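Local coordinates for protein porin (Acinetobacter baumannii AB307-0294, PDB 5DL7) that probably forms a beta-barrel channel of the OprD family in the outer membrane, through which small solutes such as vanillate may pass, at residues A[310-314]-A[315-319]; A[272-276]-A[277-281]; A[82-85]-A[86-89]. All coordinates share one frame; numbering follows the deposited sequence.

Contact 1: A[310-314]-A[315-319]; sequences SDYSN and KDEKV
Between Asn314 and Glu317 the chain makes a type II beta turn, closed by Glu317 N donating to Asn314 O at 3.1 Å; it ends the loop after strand 278-288, where the chain re-enters the barrel wall as strand 318-327. Just before the turn Ser310 OG accepts from Tyr312 N in an ST turn, and Asp311 OD1 takes Ser313 N in an Asx turn. The carboxylate of Glu317 folds back over the turn to Asn314: with CG anti to the backbone N (chi1 -176°) and the chain extended, OE1 lies 2.8 Å from Asn314 ND2 and 3.1 Å from Asn314 N. The main-chain N-H uses the anti lone pair; the amide comes from the syn side, tilted out of the carboxylate plane. Glu317 OE2 approaches the Tyr312 ring obliquely, 3.6 Å from its CD2, where Val319 CG1 also packs. The phenol hydroxyl is hydrogen-bonded to Ser367 OG, while Asn314 OD1 takes Asn186 and Arg188. A water donates to both Tyr312 O and Glu317 O. Two donors from one asparagine thus grip a buried carboxylate oxygen and fix its rotation; Glu365, close to Glu317 OE2, may raise its proton affinity, which the donors on OE1 would counter.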
loop_
_atom_site.group_PDB
_atom_site.type_symbol
_atom_site.label_atom_id
_atom_site.label_comp_id
_atom_site.label_asym_id
_atom_site.label_seq_id
_atom_site.Cartn_x
_atom_site.Cartn_y
_atom_site.Cartn_z
ATOM N N SER A 310 6.831 -6.551 7.899
ATOM C CA SER A 310 7.610 -7.227 6.866
ATOM C C SER A 310 6.737 -7.332 5.645
ATOM O O SER A 310 5.501 -7.335 5.754
ATOM C CB SER A 310 7.969 -8.677 7.305
ATOM O OG SER A 310 8.592 -9.507 6.272
ATOM N N ASP A 311 7.350 -7.607 4.503
ATOM C CA ASP A 311 6.640 -7.871 3.272
ATOM C C ASP A 311 6.221 -9.302 3.055
ATOM O O ASP A 311 5.375 -9.513 2.137
ATOM C CB ASP A 311 7.309 -7.238 2.084
ATOM C CG ASP A 311 8.461 -7.884 1.590
ATOM O OD1 ASP A 311 8.885 -9.028 1.971
ATOM O OD2 ASP A 311 8.774 -7.585 0.429
ATOM N N TYR A 312 6.777 -10.249 3.791
ATOM C CA TYR A 312 6.408 -11.703 3.667
ATOM C C TYR A 312 6.524 -12.218 2.250
ATOM O O TYR A 312 5.948 -13.246 1.929
ATOM C CB TYR A 312 5.027 -11.981 4.295
ATOM C CG TYR A 312 5.029 -12.019 5.783
ATOM C CD1 TYR A 312 4.844 -10.892 6.472
ATOM C CD2 TYR A 312 5.087 -13.169 6.445
ATOM C CE1 TYR A 312 4.890 -10.865 7.886
ATOM C CE2 TYR A 312 5.106 -13.231 7.819
ATOM C CZ TYR A 312 4.993 -12.088 8.541
ATOM O OH TYR A 312 5.068 -12.059 9.930
ATOM N N SER A 313 7.413 -11.612 1.427
ATOM C CA SER A 313 7.515 -11.860 -0.011
ATOM C C SER A 313 8.899 -12.385 -0.439
ATOM O O SER A 313 9.291 -12.182 -1.644
ATOM C CB SER A 313 7.068 -10.600 -0.831
ATOM O OG SER A 313 5.684 -10.224 -0.452
ATOM N N ASN A 314 9.618 -13.026 0.474
ATOM C CA ASN A 314 10.977 -13.513 0.185
ATOM C C ASN A 314 10.962 -14.704 -0.716
ATOM O O ASN A 314 9.922 -15.448 -0.823
ATOM C CB ASN A 314 11.618 -13.850 1.507
ATOM C CG ASN A 314 11.841 -12.610 2.329
ATOM O OD1 ASN A 314 12.694 -11.771 1.980
ATOM N ND2 ASN A 314 11.049 -12.368 3.379
ATOM N N LYS A 315 12.116 -14.973 -1.322
ATOM C CA LYS A 315 12.387 -16.173 -2.117
ATOM C C LYS A 315 11.978 -17.445 -1.279
ATOM O O LYS A 315 12.366 -17.638 -0.114
ATOM C CB LYS A 315 13.842 -16.242 -2.532
ATOM C CG LYS A 315 14.073 -17.432 -3.455
ATOM C CD LYS A 315 15.300 -18.153 -3.553
ATOM C CE LYS A 315 15.383 -19.358 -4.454
ATOM N NZ LYS A 315 15.369 -20.581 -3.784
ATOM N N ASP A 316 11.147 -18.259 -1.885
ATOM C CA ASP A 316 10.631 -19.525 -1.377
ATOM C C ASP A 316 9.750 -19.486 -0.180
ATOM O O ASP A 316 9.342 -20.536 0.334
ATOM C CB ASP A 316 11.736 -20.490 -1.145
ATOM C CG ASP A 316 12.342 -20.999 -2.545
ATOM O OD1 ASP A 316 11.850 -20.848 -3.642
ATOM O OD2 ASP A 316 13.228 -21.809 -2.303
ATOM N N GLU A 317 9.359 -18.274 0.240
ATOM C CA GLU A 317 8.632 -18.164 1.524
ATOM C C GLU A 317 7.200 -18.687 1.348
ATOM O O GLU A 317 6.500 -18.231 0.440
ATOM C CB GLU A 317 8.605 -16.728 1.888
ATOM C CG GLU A 317 7.975 -16.413 3.227
ATOM C CD GLU A 317 8.284 -15.101 3.867
ATOM O OE1 GLU A 317 8.894 -14.219 3.218
ATOM O OE2 GLU A 317 7.884 -14.948 5.102
ATOM N N LYS A 318 6.855 -19.557 2.274
ATOM C CA LYS A 318 5.477 -20.047 2.444
ATOM C C LYS A 318 4.898 -19.353 3.602
ATOM O O LYS A 318 5.498 -19.328 4.711
ATOM C CB LYS A 318 5.472 -21.561 2.709
ATOM C CG LYS A 318 5.890 -22.354 1.487
ATOM C CD LYS A 318 5.831 -23.820 1.994
ATOM C CE LYS A 318 6.229 -24.749 0.912
ATOM N NZ LYS A 318 7.722 -24.724 0.950
ATOM N N VAL A 319 3.688 -18.807 3.471
ATOM C CA VAL A 319 3.047 -18.067 4.499
ATOM C C VAL A 319 1.640 -18.569 4.836
ATOM O O VAL A 319 0.900 -18.836 3.886
ATOM C CB VAL A 319 2.916 -16.561 4.159
ATOM C CG1 VAL A 319 2.371 -15.707 5.311
ATOM C CG2 VAL A 319 4.244 -15.908 3.721
HETATM O O HOH W 1 5.530 -15.333 0.176
HETATM O O HOH W 2 13.811 -12.606 -0.485
#

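Contact 2: A[272-276]-A[277-281]; sequences GLNYQ and NHTVS. With C8E ((hydroxyethyloxy)tri(ethyloxy)octane), chain F; C8E ((hydroxyethyloxy)tri(ethyloxy)octane), chain H; C8E ((hydroxyethyloxy)tri(ethyloxy)octane), chain I.
Asn274 meets Thr279 because its CG stands opposite the backbone N (chi1 176°) while Thr279 holds OG1 beside its own N (chi1 -43°), so that amide and hydroxyl face each other across the two strands. The bond from Asn274 ND2 to Thr279 OG1 is 2.9 Å long and almost straight at 177°, and OG1 lies in the amide plane. The other end of the amide, OD1, accepts from Asn241 and from a water that also takes Asn277 N, tying the strand to the turn.

These residues end a two-residue beta hairpin of the porin barrel: strands 263-275 and 278-288 run antiparallel and are joined by a type I' turn from Tyr275 to His278, with Gln276 and Asn277 both at positive phi. Tyr275 and His278 form the last hydrogen-bonded pair, Leu273 and Val280 the one before it. Between them Asn274 pairs with Thr279 without backbone bonds, and further along Gly272 lets Ser281 OG come to 3.4 Å from its CA.

Leu273, Tyr275, His278 and Val280 lie on the face that meets detergent. The His278 ring is held at several points: NE2 donates to O18 of the chain F detergent at 2.7 Å, ND1 is hydrogen-bonded to Tyr324 OH, and O15 of the chain H molecule sits over one face, offset toward the rim. Gln276 CG lies 3.5 Å above the plane of the Tyr275 ring, and the terminal hydroxyl O21 of the chain F detergent donates to Gln276 O at 2.6 Å.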
loop_
_atom_site.group_PDB
_atom_site.type_symbol
_atom_site.label_atom_id
_atom_site.label_comp_id
_atom_site.label_asym_id
_atom_site.label_seq_id
_atom_site.Cartn_x
_atom_site.Cartn_y
_atom_site.Cartn_z
ATOM N N GLY A 272 -12.461 -16.004 3.331
ATOM C CA GLY A 272 -13.154 -15.711 4.531
ATOM C C GLY A 272 -14.628 -16.073 4.531
ATOM O O GLY A 272 -15.233 -16.251 3.474
ATOM N N LEU A 273 -15.143 -16.372 5.720
ATOM C CA LEU A 273 -16.588 -16.465 5.940
ATOM C C LEU A 273 -17.004 -15.271 6.778
ATOM O O LEU A 273 -16.497 -15.097 7.927
ATOM C CB LEU A 273 -16.861 -17.774 6.673
ATOM C CG LEU A 273 -16.560 -19.030 5.759
ATOM C CD1 LEU A 273 -16.905 -20.316 6.484
ATOM C CD2 LEU A 273 -17.601 -18.994 4.611
ATOM N N ASN A 274 -18.076 -14.589 6.350
ATOM C CA ASN A 274 -18.756 -13.467 6.991
ATOM C C ASN A 274 -20.120 -13.820 7.415
ATOM O O ASN A 274 -20.924 -14.280 6.585
ATOM C CB ASN A 274 -18.718 -12.297 6.032
ATOM C CG ASN A 274 -19.482 -11.095 6.547
ATOM O OD1 ASN A 274 -20.664 -10.989 6.276
ATOM N ND2 ASN A 274 -18.894 -10.239 7.378
ATOM N N TYR A 275 -20.440 -13.643 8.713
ATOM C CA TYR A 275 -21.692 -14.078 9.328
ATOM C C TYR A 275 -21.974 -13.065 10.464
ATOM O O TYR A 275 -21.161 -12.894 11.377
ATOM C CB TYR A 275 -21.573 -15.504 9.924
ATOM C CG TYR A 275 -22.784 -15.976 10.542
ATOM C CD1 TYR A 275 -23.892 -16.382 9.752
ATOM C CD2 TYR A 275 -22.900 -15.973 11.889
ATOM C CE1 TYR A 275 -25.055 -16.842 10.372
ATOM C CE2 TYR A 275 -24.033 -16.409 12.490
ATOM C CZ TYR A 275 -25.105 -16.812 11.707
ATOM O OH TYR A 275 -26.172 -17.174 12.390
ATOM N N GLN A 276 -23.091 -12.360 10.401
ATOM C CA GLN A 276 -23.579 -11.504 11.484
ATOM C C GLN A 276 -22.387 -10.519 11.979
ATOM O O GLN A 276 -22.164 -10.308 13.210
ATOM C CB GLN A 276 -24.028 -12.342 12.643
ATOM C CG GLN A 276 -25.266 -13.142 12.331
ATOM C CD GLN A 276 -25.970 -13.659 13.516
ATOM O OE1 GLN A 276 -25.566 -13.448 14.639
ATOM N NE2 GLN A 276 -27.102 -14.345 13.281
ATOM N N ASN A 277 -21.745 -9.931 11.041
ATOM C CA ASN A 277 -20.726 -8.846 11.195
ATOM C C ASN A 277 -19.392 -9.379 11.722
ATOM O O ASN A 277 -18.447 -8.650 11.799
ATOM C CB ASN A 277 -21.338 -7.861 12.151
ATOM C CG ASN A 277 -22.457 -7.067 11.457
ATOM O OD1 ASN A 277 -22.301 -6.749 10.326
ATOM N ND2 ASN A 277 -23.277 -6.580 12.171
ATOM N N HIS A 278 -19.312 -10.701 11.857
ATOM C CA HIS A 278 -18.051 -11.408 12.011
ATOM C C HIS A 278 -17.447 -11.834 10.690
ATOM O O HIS A 278 -18.197 -12.311 9.866
ATOM C CB HIS A 278 -18.128 -12.711 12.889
ATOM C CG HIS A 278 -18.783 -12.535 14.192
ATOM N ND1 HIS A 278 -18.108 -12.164 15.326
ATOM C CD2 HIS A 278 -20.092 -12.659 14.567
ATOM C CE1 HIS A 278 -18.956 -12.052 16.324
ATOM N NE2 HIS A 278 -20.189 -12.323 15.900
ATOM N N THR A 279 -16.140 -11.828 10.574
ATOM C CA THR A 279 -15.441 -12.412 9.460
ATOM C C THR A 279 -14.271 -13.247 10.030
ATOM O O THR A 279 -13.380 -12.691 10.623
ATOM C CB THR A 279 -15.007 -11.411 8.358
ATOM O OG1 THR A 279 -16.058 -10.455 8.072
ATOM C CG2 THR A 279 -14.499 -12.053 7.187
ATOM N N VAL A 280 -14.211 -14.505 9.596
ATOM C CA VAL A 280 -13.037 -15.338 9.887
ATOM C C VAL A 280 -12.381 -15.673 8.610
ATOM O O VAL A 280 -13.026 -16.247 7.696
ATOM C CB VAL A 280 -13.339 -16.604 10.731
ATOM C CG1 VAL A 280 -12.056 -17.449 10.912
ATOM C CG2 VAL A 280 -13.841 -16.208 12.069
ATOM N N SER A 281 -11.047 -15.493 8.501
ATOM C CA SER A 281 -10.428 -15.775 7.222
ATOM C C SER A 281 -9.131 -16.598 7.365
ATOM O O SER A 281 -8.472 -16.564 8.451
ATOM C CB SER A 281 -10.032 -14.518 6.476
ATOM O OG SER A 281 -11.159 -13.599 6.333
HETATM C C1 C8E F . -15.012 -0.767 23.261
HETATM C C2 C8E F . -14.894 -2.215 22.785
HETATM C C3 C8E F . -13.548 -2.571 22.104
HETATM C C4 C8E F . -13.555 -4.079 21.819
HETATM C C5 C8E F . -12.347 -4.672 21.135
HETATM C C6 C8E F . -12.216 -6.151 21.238
HETATM C C7 C8E F . -13.186 -6.805 20.357
HETATM C C8 C8E F . -12.941 -8.219 20.346
HETATM O O9 C8E F . -14.096 -8.252 19.545
HETATM C C10 C8E F . -14.989 -9.227 19.042
HETATM C C11 C8E F . -16.250 -8.639 19.538
HETATM O O12 C8E F . -17.531 -9.220 19.183
HETATM C C13 C8E F . -18.294 -9.958 20.216
HETATM C C14 C8E F . -19.810 -9.947 19.969
HETATM O O15 C8E F . -20.447 -11.259 19.754
HETATM C C16 C8E F . -21.756 -11.185 19.140
HETATM C C17 C8E F . -22.298 -12.567 18.682
HETATM O O18 C8E F . -22.468 -12.946 17.291
HETATM C C19 C8E F . -23.340 -12.128 16.444
HETATM C C20 C8E F . -23.049 -10.615 16.594
HETATM O O21 C8E F . -23.179 -9.668 15.532
HETATM C C1 C8E H . -4.956 -13.766 15.864
HETATM C C2 C8E H . -5.938 -14.407 14.983
HETATM C C3 C8E H . -7.061 -14.916 15.804
HETATM C C4 C8E H . -7.892 -15.859 14.998
HETATM C C5 C8E H . -9.258 -16.179 15.485
HETATM C C6 C8E H . -9.832 -17.568 15.283
HETATM C C7 C8E H . -11.356 -17.546 15.087
HETATM C C8 C8E H . -12.205 -18.829 15.337
HETATM O O9 C8E H . -13.588 -18.424 15.120
HETATM C C10 C8E H . -14.717 -19.274 15.369
HETATM C C11 C8E H . -15.940 -18.429 15.797
HETATM O O12 C8E H . -16.007 -17.134 15.127
HETATM C C13 C8E H . -17.176 -16.329 15.375
HETATM C C14 C8E H . -18.399 -16.864 14.625
HETATM O O15 C8E H . -19.541 -16.067 14.910
HETATM C C16 C8E H . -20.715 -16.796 15.393
HETATM C C1 C8E I . -14.205 -23.056 19.233
HETATM C C2 C8E I . -13.487 -21.836 18.711
HETATM C C3 C8E I . -12.531 -21.330 19.783
HETATM C C4 C8E I . -11.573 -20.275 19.251
HETATM C C5 C8E I . -11.856 -18.931 19.895
HETATM C C6 C8E I . -11.422 -17.705 19.210
HETATM C C7 C8E I . -12.471 -16.651 19.250
HETATM C C8 C8E I . -12.040 -15.407 18.490
HETATM O O9 C8E I . -13.268 -14.946 17.884
HETATM C C10 C8E I . -14.047 -14.276 18.865
HETATM C C11 C8E I . -15.432 -14.221 18.393
HETATM O O12 C8E I . -16.455 -13.700 19.310
HETATM C C13 C8E I . -17.659 -14.347 18.682
HETATM C C14 C8E I . -19.107 -14.120 19.118
HETATM O O15 C8E I . -19.949 -15.355 18.884
HETATM O O HOH W 3 -22.507 -9.840 8.222
#

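Contact 3: A[82-85]-A[86-89]; sequences GSRA and DDYA
A short 3-10 turn, 83-87, carries this local contact in the loop between strands 66-79 and 105-117, beside the calcium-binding segments of the porin. Its backbone bonds step three residues at a time: Asp86 N donates to Ser83 O at 3.0 Å, Asp87 N to Arg84 O at 3.2 Å and Tyr88 N to Ala85 O at 3.2 Å. At the start, a water donates to Gly82 O and to Asp86 OD1; that carboxylate oxygen also accepts from the backbone N of Arg102. Arg84 is bent at chi2 (80°) and chi3, which turns its guanidinium back toward Asp87 and Tyr88. A salt bridge to Asp87 is indicated, though its atoms are modelled too close together for the detail to be trusted, and the caution extends to the whole guanidinium. As modelled, the Tyr88 hydroxyl lies over one guanidinium face, with no hydrogen bond between them. Arg47 meets the Tyr88 ring as a cation-pi partner. The i to i+3 bonding is that of a 3-10 helix, set here against the later part of the same loop, where Arg102 and Asp104 bind one calcium ion and Asn97 and Asp103 another.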
loop_
_atom_site.group_PDB
_atom_site.type_symbol
_atom_site.label_atom_id
_atom_site.label_comp_id
_atom_site.label_asym_id
_atom_site.label_seq_id
_atom_site.Cartn_x
_atom_site.Cartn_y
_atom_site.Cartn_z
ATOM N N GLY A 82 10.120 17.612 17.344
ATOM C CA GLY A 82 11.318 18.462 17.453
ATOM C C GLY A 82 12.614 17.703 17.106
ATOM O O GLY A 82 12.630 16.726 16.343
ATOM N N SER A 83 13.711 18.065 17.812
ATOM C CA SER A 83 15.003 17.413 17.524
ATOM C C SER A 83 15.091 16.035 18.119
ATOM O O SER A 83 15.950 15.269 17.765
ATOM C CB SER A 83 16.149 18.250 18.139
ATOM O OG SER A 83 15.862 18.482 19.509
ATOM N N ARG A 84 14.192 15.727 19.037
ATOM C CA ARG A 84 14.103 14.399 19.585
ATOM C C ARG A 84 13.996 13.252 18.491
ATOM O O ARG A 84 14.575 12.125 18.656
ATOM C CB ARG A 84 12.926 14.390 20.536
ATOM C CG ARG A 84 12.821 13.263 21.503
ATOM C CD ARG A 84 13.748 13.462 22.711
ATOM N NE ARG A 84 14.299 12.125 23.079
ATOM C CZ ARG A 84 15.114 11.351 22.325
ATOM N NH1 ARG A 84 15.553 11.744 21.122
ATOM N NH2 ARG A 84 15.527 10.155 22.785
ATOM N N ALA A 85 13.317 13.588 17.395
ATOM C CA ALA A 85 13.082 12.678 16.307
ATOM C C ALA A 85 14.396 12.129 15.742
ATOM O O ALA A 85 14.450 11.022 15.204
ATOM C CB ALA A 85 12.357 13.462 15.189
ATOM N N ASP A 86 15.459 12.950 15.877
ATOM C CA ASP A 86 16.770 12.668 15.196
ATOM C C ASP A 86 17.503 11.530 15.836
ATOM O O ASP A 86 18.398 10.943 15.227
ATOM C CB ASP A 86 17.678 13.918 15.226
ATOM C CG ASP A 86 16.997 15.156 14.643
ATOM O OD1 ASP A 86 15.979 15.061 13.915
ATOM O OD2 ASP A 86 17.504 16.237 14.837
ATOM N N ASP A 87 17.102 11.143 16.998
ATOM C CA ASP A 87 17.737 9.940 17.576
ATOM C C ASP A 87 17.149 8.584 17.239
ATOM O O ASP A 87 17.570 7.564 17.841
ATOM C CB ASP A 87 17.706 10.051 19.049
ATOM C CG ASP A 87 18.441 11.257 19.561
ATOM O OD1 ASP A 87 19.612 11.432 19.144
ATOM O OD2 ASP A 87 17.831 11.933 20.407
ATOM N N TYR A 88 16.219 8.530 16.288
ATOM C CA TYR A 88 15.571 7.310 15.919
ATOM C C TYR A 88 15.741 7.022 14.470
ATOM O O TYR A 88 15.902 7.910 13.628
ATOM C CB TYR A 88 14.062 7.431 16.291
ATOM C CG TYR A 88 13.800 7.577 17.724
ATOM C CD1 TYR A 88 14.017 6.553 18.567
ATOM C CD2 TYR A 88 13.490 8.780 18.280
ATOM C CE1 TYR A 88 13.814 6.713 19.936
ATOM C CE2 TYR A 88 13.365 8.997 19.589
ATOM C CZ TYR A 88 13.532 7.962 20.444
ATOM O OH TYR A 88 13.378 8.180 21.769
ATOM N N ALA A 89 15.563 5.736 14.078
ATOM C CA ALA A 89 15.555 5.363 12.687
ATOM C C ALA A 89 14.285 5.942 11.930
ATOM O O ALA A 89 13.328 6.426 12.591
ATOM C CB ALA A 89 15.719 3.925 12.373
HETATM O O HOH W 4 14.187 16.976 14.028
#

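Along the chain contact 3 comes first, contact 2 next and contact 1 last, all in the same OprD-type barrel. Contacts 1 and 2 lie on neighbouring strands of the barrel wall: strand 278-288, which leaves the hairpin of contact 2, pairs with strand 318-327, where contact 1 ends. Their centres are nevertheless about 26 Å apart, with nearest atoms about 11 Å from each other, because the hairpin and the turn of contact 1 lie toward different ends of this strand pair. Contact 3, in the connection between strands 66-79 and 105-117, has its centre about 31 Å from that of contact 1 and about 42 Å from that of contact 2. The three sample separate connections between barrel strands, and none touches another.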